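Local coordinates for ORC1-type DNA replication protein 2 (Aeropyrum pernix, PDB 1W5T), which binds DNA and ATP and takes part in regulating DNA replication, as an archaeal Cdc6/Orc protein with an AAA+ ATPase domain and a winged-helix domain, at residues G7-R12 / C270-E274; Y19-R25 / E225-L230; I245-Y249 / R261-L266. All coordinates share one frame; numbering follows the deposited sequence.

Contact 1: residues G7-R12 / C270-E274; sequences GLFKDR and CEMAE
Glu274 provides both polar links between the N-terminal loop 7-12 and the helical segment 270-274, one through each carboxylate oxygen. Glu274 OE1 accepts the backbone N-H of Leu8 at 2.6 Å (N to OE1) in a nearly straight bond, 167° at the hydrogen. Glu274 OE2 forms a salt bridge with Arg12, NH1 to OE2 2.5 Å, the oxygen lying some 20° out of the guanidinium plane. With both oxygens engaged, the carboxylate probably has little freedom to turn. Its charge is probably balanced mainly by Arg12, whose chain runs extended from CG to NE.

Arg12 also lies against Phe9 within its own segment: Phe9 CD1 sits 3.6 Å above the guanidinium plane, over its centre, while Arg12 CG covers one ring face.

Leu8, Cys270 and Ala273 form the buried apolar part, with Phe9 at its border. Phe9 has CG anti to its carbonyl carbon (chi1 -70°), and its far end meets the helix, CZ to Cys270 CB 3.4 Å. Cys270 SG stands 5.0 Å from the centroid of the Phe9 ring, an oblique sulfur-aromatic contact. Leu8 points at the helix and rests CD2 on Ala273 CB, 3.9 Å apart.

In the fold, the loop runs beside the end of helix 217-231, with backbone bonds from Lys10 and Asp11 to Gly231 and from Leu8 to Arg233, while Leu285 of helix 283-292 packs on Ala273.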
loop_
_atom_site.group_PDB
_atom_site.type_symbol
_atom_site.label_atom_id
_atom_site.label_comp_id
_atom_site.label_asym_id
_atom_site.label_seq_id
_atom_site.Cartn_x
_atom_site.Cartn_y
_atom_site.Cartn_z
ATOM N N GLY A 7 -28.068 -13.680 10.797
ATOM C CA GLY A 7 -28.701 -12.357 11.133
ATOM C C GLY A 7 -28.745 -11.400 9.957
ATOM O O GLY A 7 -29.607 -11.527 9.077
ATOM N N LEU A 8 -27.816 -10.445 9.943
ATOM C CA LEU A 8 -27.792 -9.407 8.921
ATOM C C LEU A 8 -26.985 -9.807 7.690
ATOM O O LEU A 8 -27.193 -9.315 6.601
ATOM C CB LEU A 8 -27.243 -8.112 9.524
ATOM C CG LEU A 8 -28.266 -7.191 10.200
ATOM C CD1 LEU A 8 -28.470 -7.580 11.650
ATOM C CD2 LEU A 8 -27.824 -5.755 10.088
ATOM N N PHE A 9 -26.058 -10.713 7.882
ATOM C CA PHE A 9 -25.113 -11.051 6.845
ATOM C C PHE A 9 -25.677 -12.184 6.006
ATOM O O PHE A 9 -26.281 -13.110 6.544
ATOM C CB PHE A 9 -23.797 -11.507 7.485
ATOM C CG PHE A 9 -23.031 -10.409 8.167
ATOM C CD1 PHE A 9 -23.185 -10.181 9.523
ATOM C CD2 PHE A 9 -22.138 -9.608 7.452
ATOM C CE1 PHE A 9 -22.460 -9.167 10.158
ATOM C CE2 PHE A 9 -21.415 -8.595 8.082
ATOM C CZ PHE A 9 -21.569 -8.380 9.431
ATOM N N LYS A 10 -25.492 -12.122 4.696
ATOM C CA LYS A 10 -25.740 -13.312 3.895
ATOM C C LYS A 10 -24.435 -14.071 3.618
ATOM O O LYS A 10 -24.479 -15.253 3.291
ATOM C CB LYS A 10 -26.554 -12.997 2.635
ATOM C CG LYS A 10 -25.811 -12.464 1.404
ATOM C CD LYS A 10 -26.819 -12.297 0.254
ATOM C CE LYS A 10 -26.397 -11.247 -0.742
ATOM N NZ LYS A 10 -27.527 -10.378 -1.138
ATOM N N ASP A 11 -23.291 -13.379 3.773
ATOM C CA ASP A 11 -21.934 -13.968 3.715
ATOM C C ASP A 11 -20.879 -13.070 4.379
ATOM O O ASP A 11 -20.287 -12.175 3.755
ATOM C CB ASP A 11 -21.509 -14.274 2.265
ATOM C CG ASP A 11 -20.296 -15.197 2.178
ATOM O OD1 ASP A 11 -19.563 -15.394 3.166
ATOM O OD2 ASP A 11 -19.980 -15.782 1.129
ATOM N N ARG A 12 -20.643 -13.327 5.655
ATOM C CA ARG A 12 -19.649 -12.632 6.444
ATOM C C ARG A 12 -18.203 -12.586 5.862
ATOM O O ARG A 12 -17.388 -11.737 6.253
ATOM C CB ARG A 12 -19.605 -13.322 7.806
ATOM C CG ARG A 12 -19.671 -12.416 9.006
ATOM C CD ARG A 12 -19.815 -13.234 10.274
ATOM N NE ARG A 12 -20.487 -12.475 11.303
ATOM C CZ ARG A 12 -21.703 -12.634 11.809
ATOM N NH1 ARG A 12 -22.042 -11.772 12.736
ATOM N NH2 ARG A 12 -22.565 -13.580 11.440
ATOM N N CYS A 270 -22.979 -3.549 11.333
ATOM C CA CYS A 270 -23.817 -4.740 11.202
ATOM C C CYS A 270 -23.815 -5.658 12.440
ATOM O O CYS A 270 -24.878 -6.133 12.885
ATOM C CB CYS A 270 -23.414 -5.522 9.970
ATOM S SG CYS A 270 -23.985 -4.727 8.502
ATOM N N GLU A 271 -22.635 -5.901 12.987
ATOM C CA GLU A 271 -22.535 -6.686 14.215
ATOM C C GLU A 271 -23.114 -6.000 15.455
ATOM O O GLU A 271 -23.622 -6.677 16.359
ATOM C CB GLU A 271 -21.152 -7.344 14.444
ATOM C CG GLU A 271 -19.909 -6.488 14.276
ATOM C CD GLU A 271 -18.641 -7.317 14.008
ATOM O OE1 GLU A 271 -18.750 -8.468 13.525
ATOM O OE2 GLU A 271 -17.517 -6.818 14.272
ATOM N N MET A 272 -23.058 -4.667 15.468
ATOM C CA MET A 272 -23.715 -3.849 16.491
ATOM C C MET A 272 -25.235 -3.996 16.431
ATOM O O MET A 272 -25.888 -4.042 17.479
ATOM C CB MET A 272 -23.320 -2.378 16.351
ATOM C CG MET A 272 -22.029 -2.006 17.067
ATOM S SD MET A 272 -21.477 -0.326 16.567
ATOM C CE MET A 272 -19.971 -0.232 17.391
ATOM N N ALA A 273 -25.789 -4.054 15.219
ATOM C CA ALA A 273 -27.226 -4.339 15.018
ATOM C C ALA A 273 -27.608 -5.743 15.498
ATOM O O ALA A 273 -28.549 -5.891 16.281
ATOM C CB ALA A 273 -27.627 -4.141 13.578
ATOM N N GLU A 274 -26.890 -6.758 15.026
ATOM C CA GLU A 274 -27.100 -8.140 15.474
ATOM C C GLU A 274 -27.088 -8.231 17.013
ATOM O O GLU A 274 -28.050 -8.711 17.624
ATOM C CB GLU A 274 -26.031 -9.085 14.888
ATOM C CG GLU A 274 -26.586 -10.223 14.023
ATOM C CD GLU A 274 -25.605 -10.755 12.952
ATOM O OE1 GLU A 274 -26.000 -10.782 11.755
ATOM O OE2 GLU A 274 -24.446 -11.157 13.297
#

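Contact 2: residues Y19-R25 / E225-L230; sequences YIPPELR and EQRAEL. With ANP (phosphoaminophosphonic acid-adenylate ester), chain D.
This is a largely polar contact between the loop 19-25, which precedes helix 28-43, and helix 217-231 of the lid, made beside the adenosine of the bound ATP analogue. Gln226 stands at its centre. The chain, with CG anti to the backbone N (chi1 179°) and extended beyond, reaches across Pro21 to the loop, where Gln226 NE2 donates to Glu23 O at 2.8 Å from above the carbonyl plane. Gln226 OE1 accepts a hydrogen bond from a water, which in turn accepts one from Arg25 N.

Arg25 lays one guanidinium face over Gln226 CB and makes a salt bridge in its own plane, NH2 to Glu229 OE2 3.0 Å; a second water joins its NH1 to Glu225 OE2. On the apolar side Leu230 CD1 meets Pro22 CD tip to tip at 3.8 Å and also lies against Tyr19 OH.

Arg227 NH2 donates to ANP O2' (2.8 Å) and ANP N3 (3.0 Å). Tyr19 brings its ring edge over the guanidinium face, CD2 to Arg227 NH1 3.3 Å, and Tyr19 O shares a water with Arg227 NH1 and both ribose hydroxyls. Leu24 CD2 lies 3.6 Å from ANP N1. Loop and lid both touch the adenosine, so bound nucleotide probably helps fix their relative position.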
loop_
_atom_site.group_PDB
_atom_site.type_symbol
_atom_site.label_atom_id
_atom_site.label_comp_id
_atom_site.label_asym_id
_atom_site.label_seq_id
_atom_site.Cartn_x
_atom_site.Cartn_y
_atom_site.Cartn_z
ATOM N N TYR A 19 -10.687 -10.885 1.304
ATOM C CA TYR A 19 -11.697 -11.153 0.325
ATOM C C TYR A 19 -11.435 -10.271 -0.895
ATOM O O TYR A 19 -11.208 -9.058 -0.763
ATOM C CB TYR A 19 -13.088 -10.888 0.885
ATOM C CG TYR A 19 -14.170 -10.960 -0.140
ATOM C CD1 TYR A 19 -14.718 -12.202 -0.529
ATOM C CD2 TYR A 19 -14.659 -9.796 -0.744
ATOM C CE1 TYR A 19 -15.746 -12.274 -1.489
ATOM C CE2 TYR A 19 -15.676 -9.849 -1.693
ATOM C CZ TYR A 19 -16.224 -11.083 -2.060
ATOM O OH TYR A 19 -17.230 -11.141 -3.011
ATOM N N ILE A 20 -11.457 -10.899 -2.066
ATOM C CA ILE A 20 -11.358 -10.215 -3.358
ATOM C C ILE A 20 -12.706 -10.291 -4.065
ATOM O O ILE A 20 -13.228 -11.382 -4.288
ATOM C CB ILE A 20 -10.291 -10.912 -4.250
ATOM C CG1 ILE A 20 -8.955 -11.122 -3.461
ATOM C CG2 ILE A 20 -10.070 -10.115 -5.533
ATOM C CD1 ILE A 20 -8.201 -9.792 -3.135
ATOM N N PRO A 21 -13.301 -9.151 -4.391
ATOM C CA PRO A 21 -14.623 -9.176 -5.004
ATOM C C PRO A 21 -14.559 -9.797 -6.399
ATOM O O PRO A 21 -13.483 -9.751 -6.983
ATOM C CB PRO A 21 -15.072 -7.703 -4.970
ATOM C CG PRO A 21 -13.916 -6.938 -4.628
ATOM C CD PRO A 21 -12.836 -7.789 -4.118
ATOM N N PRO A 22 -15.651 -10.400 -6.898
ATOM C CA PRO A 22 -15.631 -11.051 -8.233
ATOM C C PRO A 22 -15.416 -10.042 -9.385
ATOM O O PRO A 22 -15.049 -10.446 -10.468
ATOM C CB PRO A 22 -17.024 -11.684 -8.365
ATOM C CG PRO A 22 -17.908 -10.953 -7.374
ATOM C CD PRO A 22 -16.978 -10.459 -6.259
ATOM N N GLU A 23 -15.670 -8.753 -9.134
ATOM C CA GLU A 23 -15.448 -7.680 -10.115
ATOM C C GLU A 23 -14.950 -6.454 -9.403
ATOM O O GLU A 23 -15.240 -6.294 -8.230
ATOM C CB GLU A 23 -16.757 -7.331 -10.842
ATOM C CG GLU A 23 -16.932 -8.128 -12.148
ATOM C CD GLU A 23 -17.863 -7.456 -13.155
ATOM O OE1 GLU A 23 -18.660 -6.588 -12.700
ATOM O OE2 GLU A 23 -17.804 -7.790 -14.385
ATOM N N LEU A 24 -14.227 -5.577 -10.082
ATOM C CA LEU A 24 -13.915 -4.262 -9.493
ATOM C C LEU A 24 -14.813 -3.170 -10.052
ATOM O O LEU A 24 -15.042 -3.110 -11.248
ATOM C CB LEU A 24 -12.463 -3.853 -9.702
ATOM C CG LEU A 24 -11.340 -4.544 -8.912
ATOM C CD1 LEU A 24 -9.996 -3.859 -9.190
ATOM C CD2 LEU A 24 -11.596 -4.626 -7.446
ATOM N N ARG A 25 -15.289 -2.276 -9.197
ATOM C CA ARG A 25 -16.141 -1.175 -9.666
ATOM C C ARG A 25 -15.479 0.204 -9.550
ATOM O O ARG A 25 -16.009 1.229 -10.004
ATOM C CB ARG A 25 -17.477 -1.184 -8.904
ATOM C CG ARG A 25 -18.325 -2.412 -9.160
ATOM C CD ARG A 25 -19.778 -2.178 -8.921
ATOM N NE ARG A 25 -20.520 -3.442 -8.837
ATOM C CZ ARG A 25 -21.554 -3.657 -8.028
ATOM N NH1 ARG A 25 -21.979 -2.693 -7.214
ATOM N NH2 ARG A 25 -22.164 -4.838 -8.049
ATOM N N GLU A 225 -21.147 -0.209 -1.400
ATOM C CA GLU A 225 -22.383 -0.690 -1.994
ATOM C C GLU A 225 -22.254 -2.122 -2.543
ATOM O O GLU A 225 -23.152 -2.929 -2.338
ATOM C CB GLU A 225 -22.921 0.289 -3.032
ATOM C CG GLU A 225 -24.090 -0.257 -3.809
ATOM C CD GLU A 225 -24.491 0.660 -4.957
ATOM O OE1 GLU A 225 -25.569 1.266 -4.906
ATOM O OE2 GLU A 225 -23.727 0.775 -5.926
ATOM N N GLN A 226 -21.126 -2.404 -3.197
ATOM C CA GLN A 226 -20.724 -3.733 -3.596
ATOM C C GLN A 226 -20.526 -4.686 -2.397
ATOM O O GLN A 226 -20.977 -5.819 -2.449
ATOM C CB GLN A 226 -19.446 -3.654 -4.470
ATOM C CG GLN A 226 -18.893 -4.988 -4.935
ATOM C CD GLN A 226 -17.628 -4.843 -5.749
ATOM O OE1 GLN A 226 -16.669 -4.179 -5.316
ATOM N NE2 GLN A 226 -17.603 -5.466 -6.939
ATOM N N ARG A 227 -19.883 -4.259 -1.311
ATOM C CA ARG A 227 -19.851 -5.133 -0.125
ATOM C C ARG A 227 -21.279 -5.428 0.444
ATOM O O ARG A 227 -21.624 -6.573 0.765
ATOM C CB ARG A 227 -18.925 -4.591 0.974
ATOM C CG ARG A 227 -17.422 -4.726 0.756
ATOM C CD ARG A 227 -16.913 -5.883 -0.156
ATOM N NE ARG A 227 -15.636 -5.488 -0.694
ATOM C CZ ARG A 227 -14.463 -5.911 -0.254
ATOM N NH1 ARG A 227 -14.392 -6.832 0.726
ATOM N NH2 ARG A 227 -13.341 -5.427 -0.821
ATOM N N ALA A 228 -22.113 -4.413 0.567
ATOM C CA ALA A 228 -23.484 -4.666 1.022
ATOM C C ALA A 228 -24.202 -5.723 0.134
ATOM O O ALA A 228 -24.614 -6.791 0.624
ATOM C CB ALA A 228 -24.271 -3.401 1.086
ATOM N N GLU A 229 -24.251 -5.460 -1.171
ATOM C CA GLU A 229 -24.864 -6.363 -2.159
ATOM C C GLU A 229 -24.440 -7.806 -2.100
ATOM O O GLU A 229 -25.292 -8.684 -2.155
ATOM C CB GLU A 229 -24.667 -5.843 -3.581
ATOM C CG GLU A 229 -25.487 -4.621 -3.946
ATOM C CD GLU A 229 -25.140 -4.110 -5.319
ATOM O OE1 GLU A 229 -25.644 -3.053 -5.725
ATOM O OE2 GLU A 229 -24.359 -4.758 -6.025
ATOM N N LEU A 230 -23.131 -8.060 -1.990
ATOM C CA LEU A 230 -22.586 -9.409 -1.885
ATOM C C LEU A 230 -22.663 -9.974 -0.474
ATOM O O LEU A 230 -22.645 -11.191 -0.282
ATOM C CB LEU A 230 -21.115 -9.376 -2.298
ATOM C CG LEU A 230 -20.793 -8.764 -3.673
ATOM C CD1 LEU A 230 -19.268 -8.529 -3.847
ATOM C CD2 LEU A 230 -21.374 -9.595 -4.849
HETATM P PG ANP D . -2.060 -1.319 3.248
HETATM O O1G ANP D . -2.308 -1.679 4.773
HETATM O O2G ANP D . -1.110 -2.435 2.630
HETATM O O3G ANP D . -1.442 0.129 3.039
HETATM P PB ANP D . -3.695 -1.702 0.778
HETATM O O1B ANP D . -2.839 -2.900 0.200
HETATM O O2B ANP D . -3.289 -0.394 0.035
HETATM N N3B ANP D . -3.581 -1.519 2.474
HETATM P PA ANP D . -6.032 -3.321 0.339
HETATM O O1A ANP D . -5.922 -3.874 -1.158
HETATM O O2A ANP D . -5.515 -4.435 1.341
HETATM O O3A ANP D . -5.288 -1.898 0.513
HETATM O "O5'" ANP D . -7.551 -2.860 0.628
HETATM C "C5'" ANP D . -8.188 -2.482 1.860
HETATM C "C4'" ANP D . -9.598 -3.076 1.809
HETATM O "O4'" ANP D . -10.398 -2.391 0.837
HETATM C "C3'" ANP D . -9.614 -4.531 1.343
HETATM O "O3'" ANP D . -10.672 -5.179 1.990
HETATM C "C2'" ANP D . -9.927 -4.465 -0.146
HETATM O "O2'" ANP D . -10.508 -5.635 -0.723
HETATM C "C1'" ANP D . -10.868 -3.270 -0.191
HETATM N N9 ANP D . -10.697 -2.535 -1.439
HETATM C C8 ANP D . -9.678 -1.643 -1.714
HETATM N N7 ANP D . -9.788 -1.117 -2.959
HETATM C C5 ANP D . -10.902 -1.619 -3.512
HETATM C C6 ANP D . -11.696 -1.560 -4.781
HETATM N N6 ANP D . -11.334 -0.773 -5.835
HETATM N N1 ANP D . -12.808 -2.334 -4.910
HETATM C C2 ANP D . -13.246 -3.135 -3.950
HETATM N N3 ANP D . -12.612 -3.293 -2.760
HETATM C C4 ANP D . -11.436 -2.536 -2.512
HETATM O O HOH W 1 -11.855 -7.499 1.313
HETATM O O HOH W 2 -15.046 -2.366 -6.679
HETATM O O HOH W 3 -21.307 -0.255 -6.340
#

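Contact 3: residues I245-Y249 / R261-L266; sequences ISDVY and RAIVAL
Ile245 and Tyr249, one helical turn apart, are the two bumps that segment 245-249 presses into the small-residue surface of 261-266. The segment axes approach to 10.0 Å at 144° between their directions, a roughly antiparallel pairing. Ala262 and Ala265 form the hollow: Ile245 CG2 enters between them, 3.8 Å from Ala262 CB and 4.0 Å from Ala265 CB. The other branch of Ile245, CG1 anti to the carbonyl carbon (chi1 -63°), carries CD1 onto the flank of Leu266, where it meets CB at 3.8 Å with the two side chains about perpendicular.

Tyr249 inserts its ring edge-on. Tyr249 CD1 approaches Ala262 CA to 3.5 Å, with that carbon in the ring plane, and Tyr249 CE1 reaches Arg261 O at 3.4 Å. Arg261 CB lies over one face, and its extended chain crosses the ring at about a right angle to bring NH2 near CE2; the ring and guanidinium planes are 43° apart. Replacing Tyr249 by an alanine removes the ring wedged against Ala262 and Ala265, which would probably open a gap beneath Arg261 and let its chain shift.

No hydrogen bond joins the segments, so fit of shape carries the contact. Leu224 and Val290 also touch Ile245, and Leu220 touches Tyr249, placing both bumps in the interior of the helical lid domain characteristic of Cdc6/Orc AAA+ ATPases.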
loop_
_atom_site.group_PDB
_atom_site.type_symbol
_atom_site.label_atom_id
_atom_site.label_comp_id
_atom_site.label_asym_id
_atom_site.label_seq_id
_atom_site.Cartn_x
_atom_site.Cartn_y
_atom_site.Cartn_z
ATOM N N ILE A 245 -20.693 6.653 6.028
ATOM C CA ILE A 245 -19.353 6.164 6.225
ATOM C C ILE A 245 -18.475 6.901 5.240
ATOM O O ILE A 245 -17.512 7.590 5.630
ATOM C CB ILE A 245 -19.272 4.649 6.041
ATOM C CG1 ILE A 245 -20.126 3.933 7.109
ATOM C CG2 ILE A 245 -17.814 4.192 6.210
ATOM C CD1 ILE A 245 -20.462 2.418 6.861
ATOM N N SER A 246 -18.864 6.807 3.964
ATOM C CA SER A 246 -18.113 7.416 2.863
ATOM C C SER A 246 -17.971 8.941 2.979
ATOM O O SER A 246 -16.914 9.463 2.659
ATOM C CB SER A 246 -18.649 6.978 1.483
ATOM O OG SER A 246 -20.040 7.154 1.353
ATOM N N ASP A 247 -18.992 9.630 3.491
ATOM C CA ASP A 247 -18.919 11.084 3.713
ATOM C C ASP A 247 -17.864 11.485 4.718
ATOM O O ASP A 247 -17.292 12.550 4.613
ATOM C CB ASP A 247 -20.259 11.665 4.181
ATOM C CG ASP A 247 -21.117 12.133 3.035
ATOM O OD1 ASP A 247 -20.962 11.620 1.903
ATOM O OD2 ASP A 247 -21.985 13.014 3.172
ATOM N N VAL A 248 -17.620 10.634 5.705
ATOM C CA VAL A 248 -16.584 10.904 6.700
ATOM C C VAL A 248 -15.217 10.443 6.212
ATOM O O VAL A 248 -14.251 11.186 6.388
ATOM C CB VAL A 248 -16.904 10.255 8.074
ATOM C CG1 VAL A 248 -15.847 10.602 9.116
ATOM C CG2 VAL A 248 -18.256 10.675 8.569
ATOM N N TYR A 249 -15.112 9.238 5.616
ATOM C CA TYR A 249 -13.776 8.682 5.261
ATOM C C TYR A 249 -13.156 9.211 3.960
ATOM O O TYR A 249 -11.922 9.180 3.783
ATOM C CB TYR A 249 -13.755 7.167 5.298
ATOM C CG TYR A 249 -13.970 6.577 6.683
ATOM C CD1 TYR A 249 -14.430 5.295 6.829
ATOM C CD2 TYR A 249 -13.722 7.323 7.835
ATOM C CE1 TYR A 249 -14.641 4.757 8.063
ATOM C CE2 TYR A 249 -13.955 6.803 9.093
ATOM C CZ TYR A 249 -14.403 5.508 9.212
ATOM O OH TYR A 249 -14.596 4.946 10.477
ATOM N N ARG A 261 -10.828 0.902 6.226
ATOM C CA ARG A 261 -11.511 1.529 7.346
ATOM C C ARG A 261 -13.005 1.631 7.089
ATOM O O ARG A 261 -13.784 1.463 8.002
ATOM C CB ARG A 261 -10.965 2.911 7.599
ATOM C CG ARG A 261 -10.611 3.170 9.021
ATOM C CD ARG A 261 -9.826 4.488 9.266
ATOM N NE ARG A 261 -9.752 4.676 10.697
ATOM C CZ ARG A 261 -10.169 5.707 11.441
ATOM N NH1 ARG A 261 -10.027 5.574 12.749
ATOM N NH2 ARG A 261 -10.669 6.838 10.945
ATOM N N ALA A 262 -13.398 1.940 5.851
ATOM C CA ALA A 262 -14.804 2.084 5.514
ATOM C C ALA A 262 -15.561 0.756 5.655
ATOM O O ALA A 262 -16.628 0.717 6.293
ATOM C CB ALA A 262 -14.980 2.659 4.136
ATOM N N ILE A 263 -14.964 -0.306 5.102
ATOM C CA ILE A 263 -15.524 -1.635 5.143
ATOM C C ILE A 263 -15.650 -2.186 6.568
ATOM O O ILE A 263 -16.655 -2.847 6.888
ATOM C CB ILE A 263 -14.701 -2.587 4.237
ATOM C CG1 ILE A 263 -14.993 -2.274 2.784
ATOM C CG2 ILE A 263 -15.052 -4.042 4.486
ATOM C CD1 ILE A 263 -13.959 -2.848 1.871
ATOM N N VAL A 264 -14.658 -1.924 7.401
ATOM C CA VAL A 264 -14.643 -2.388 8.787
ATOM C C VAL A 264 -15.762 -1.658 9.572
ATOM O O VAL A 264 -16.500 -2.280 10.351
ATOM C CB VAL A 264 -13.240 -2.170 9.445
ATOM C CG1 VAL A 264 -13.271 -2.474 10.897
ATOM C CG2 VAL A 264 -12.201 -3.078 8.799
ATOM N N ALA A 265 -15.906 -0.361 9.353
ATOM C CA ALA A 265 -17.060 0.375 9.876
ATOM C C ALA A 265 -18.407 -0.258 9.547
ATOM O O ALA A 265 -19.269 -0.357 10.409
ATOM C CB ALA A 265 -17.041 1.831 9.402
ATOM N N LEU A 266 -18.599 -0.635 8.290
ATOM C CA LEU A 266 -19.858 -1.199 7.847
ATOM C C LEU A 266 -20.027 -2.573 8.526
ATOM O O LEU A 266 -21.104 -2.882 9.047
ATOM C CB LEU A 266 -19.921 -1.264 6.303
ATOM C CG LEU A 266 -21.080 -2.053 5.672
ATOM C CD1 LEU A 266 -22.380 -1.497 6.174
ATOM C CD2 LEU A 266 -21.110 -2.002 4.163
#

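In the fold
All three contacts involve the lid, with centres 15 to 16 Å apart. Contacts 1 and 3 share helix 259-275: contact 3 uses its earlier part and contact 1 its C-terminal part. Contacts 1 and 2 meet where Lys10 NZ lies 3.0 Å from Glu229 O. Contacts 2 and 3 join through Arg227 CZ and Ile263 CD1, 3.8 Å apart, packing the ATP-binding arginine on the same helix that receives Ile245 and Tyr249. Contact 2 hydrogen-bonds the nucleotide through Arg227, and Ile263 of segment 261-266 also touches it. The side chain of Ala262, which makes the interhelix packing, is about 8 Å from the bound ANP. In contact 1 the side chain of Phe9 is about 13 Å from the bound ANP.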